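CG1507-PB, isoform B (Drosophila melanogaster, PDB 5FGO) probably binds purine-rich single-stranded DNA and RNA, including mRNA, to regulate gene expression, the piece described here being its third PUR repeat. Local coordinates at residues C59-R62 with F63-I66. Numbering follows the deposited sequence.
Sequences CWIR and FRDI
Cys59 to Arg62 meet Phe63 to Ile66 through the first turns of an alpha helix, a local contact between residues three and four apart. Helix 60-72 follows the four-stranded antiparallel sheet of this PUR repeat, the beta-beta-beta-beta-alpha unit of the family. Cys59, at the N-cap position, begins the i+4 to i backbone hydrogen bonds: its O receives Phe63 N at 3.0 Å, with an N-H...O angle of 166°. Trp60 O takes Arg64 N, Ile61 O takes Asp65 N (2.9 Å), and Arg62 O takes Ile66 N (3.1 Å).

Buried Trp60 suits its place because its large indole is nonpolar yet offers NE1 to Ile55 O, tying the helix start to strand 49-56. Phe63 has CB 3.2 Å from Trp60 O; its ring meets Phe29 edge-to-face and also Phe67, both of the second subunit, as befits an aromatic in a dimer interface. One face of the Arg62 guanidinium lies against Cys59 CB, offset toward the rim, while NH2 reaches Lys58 O.

Ile61 runs alongside Arg64, its CD1 3.7 Å from Arg64 NH2. An apolar side chain suits position 61, since it packs on Met74 of the second subunit, where Arg64 packs on Asn68. With CG beside its backbone N (chi1 -66°), Asp65 brings its carboxylate back toward the preceding turn, across Ile61. The modelled approach of Arg64 NH1 to Asp65 OD1 is too short to take literally, so this pairing, though plausible in charge, is doubtful in detail. A leucine in place of Asp65 would probably leave the guanidinium of Arg64 without a nearby negative charge. Ile61 CG2, anti to the backbone N, lies 3.5 Å from Asp65 OD2.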
loop_
_atom_site.group_PDB
_atom_site.type_symbol
_atom_site.label_atom_id
_atom_site.label_comp_id
_atom_site.label_asym_id
_atom_site.label_seq_id
_atom_site.Cartn_x
_atom_site.Cartn_y
_atom_site.Cartn_z
ATOM N N CYS B 59 -1.756 3.603 11.398
ATOM C CA CYS B 59 -0.420 3.249 10.943
ATOM C C CYS B 59 -0.079 3.782 9.555
ATOM O O CYS B 59 0.914 3.375 8.954
ATOM C CB CYS B 59 -0.230 1.726 11.030
ATOM S SG CYS B 59 -1.174 0.748 9.854
ATOM N N TRP B 60 -0.854 4.742 9.074
ATOM C CA TRP B 60 -0.546 5.377 7.777
ATOM C C TRP B 60 0.868 5.991 7.774
ATOM O O TRP B 60 1.587 5.893 6.768
ATOM C CB TRP B 60 -1.587 6.457 7.403
ATOM C CG TRP B 60 -2.933 5.866 7.067
ATOM C CD1 TRP B 60 -3.281 4.547 7.137
ATOM C CD2 TRP B 60 -4.082 6.553 6.544
ATOM N NE1 TRP B 60 -4.584 4.382 6.743
ATOM C CE2 TRP B 60 -5.094 5.592 6.362
ATOM C CE3 TRP B 60 -4.354 7.885 6.221
ATOM C CZ2 TRP B 60 -6.358 5.918 5.880
ATOM C CZ3 TRP B 60 -5.618 8.213 5.733
ATOM C CH2 TRP B 60 -6.601 7.231 5.568
ATOM N N ILE B 61 1.260 6.625 8.884
ATOM C CA ILE B 61 2.588 7.231 8.963
ATOM C C ILE B 61 3.694 6.185 8.900
ATOM O O ILE B 61 4.667 6.339 8.150
ATOM C CB ILE B 61 2.761 8.085 10.230
ATOM C CG1 ILE B 61 1.952 9.372 10.107
ATOM C CG2 ILE B 61 4.223 8.501 10.391
ATOM C CD1 ILE B 61 2.505 10.284 9.034
ATOM N N ARG B 62 3.559 5.141 9.711
ATOM C CA ARG B 62 4.521 4.036 9.699
ATOM C C ARG B 62 4.703 3.498 8.278
ATOM O O ARG B 62 5.829 3.258 7.833
ATOM C CB ARG B 62 4.072 2.923 10.674
ATOM C CG ARG B 62 4.622 3.056 12.098
ATOM C CD ARG B 62 4.029 2.058 13.085
ATOM N NE ARG B 62 2.673 2.445 13.481
ATOM C CZ ARG B 62 1.858 1.708 14.231
ATOM N NH1 ARG B 62 2.211 0.493 14.619
ATOM N NH2 ARG B 62 0.658 2.170 14.550
ATOM N N PHE B 63 3.590 3.353 7.572
ATOM C CA PHE B 63 3.585 2.964 6.175
ATOM C C PHE B 63 4.326 3.928 5.247
ATOM O O PHE B 63 5.190 3.543 4.457
ATOM C CB PHE B 63 2.146 2.870 5.726
ATOM C CG PHE B 63 1.769 1.555 5.184
ATOM C CD1 PHE B 63 1.355 0.543 6.032
ATOM C CD2 PHE B 63 1.794 1.322 3.825
ATOM C CE1 PHE B 63 0.980 -0.689 5.534
ATOM C CE2 PHE B 63 1.417 0.098 3.316
ATOM C CZ PHE B 63 1.016 -0.905 4.167
ATOM N N ARG B 64 3.986 5.201 5.381
ATOM C CA ARG B 64 4.562 6.250 4.575
ATOM C C ARG B 64 6.091 6.260 4.750
ATOM O O ARG B 64 6.833 6.462 3.778
ATOM C CB ARG B 64 3.914 7.587 4.948
ATOM C CG ARG B 64 4.022 8.662 3.861
ATOM C CD ARG B 64 5.227 9.554 4.028
ATOM N NE ARG B 64 5.093 10.366 5.222
ATOM C CZ ARG B 64 5.886 10.249 6.275
ATOM N NH1 ARG B 64 6.884 9.373 6.250
ATOM N NH2 ARG B 64 5.699 11.018 7.337
ATOM N N ASP B 65 6.551 6.043 5.987
ATOM C CA ASP B 65 7.987 6.054 6.299
ATOM C C ASP B 65 8.698 4.885 5.625
ATOM O O ASP B 65 9.786 5.026 5.068
ATOM C CB ASP B 65 8.221 6.000 7.812
ATOM C CG ASP B 65 7.737 7.247 8.533
ATOM O OD1 ASP B 65 7.643 8.314 7.905
ATOM O OD2 ASP B 65 7.411 7.155 9.728
ATOM N N ILE B 66 8.091 3.713 5.693
ATOM C CA ILE B 66 8.667 2.570 5.019
ATOM C C ILE B 66 8.826 2.912 3.531
ATOM O O ILE B 66 9.861 2.633 2.902
ATOM C CB ILE B 66 7.800 1.329 5.212
ATOM C CG1 ILE B 66 7.936 0.849 6.655
ATOM C CG2 ILE B 66 8.193 0.235 4.229
ATOM C CD1 ILE B 66 6.978 -0.195 7.042
#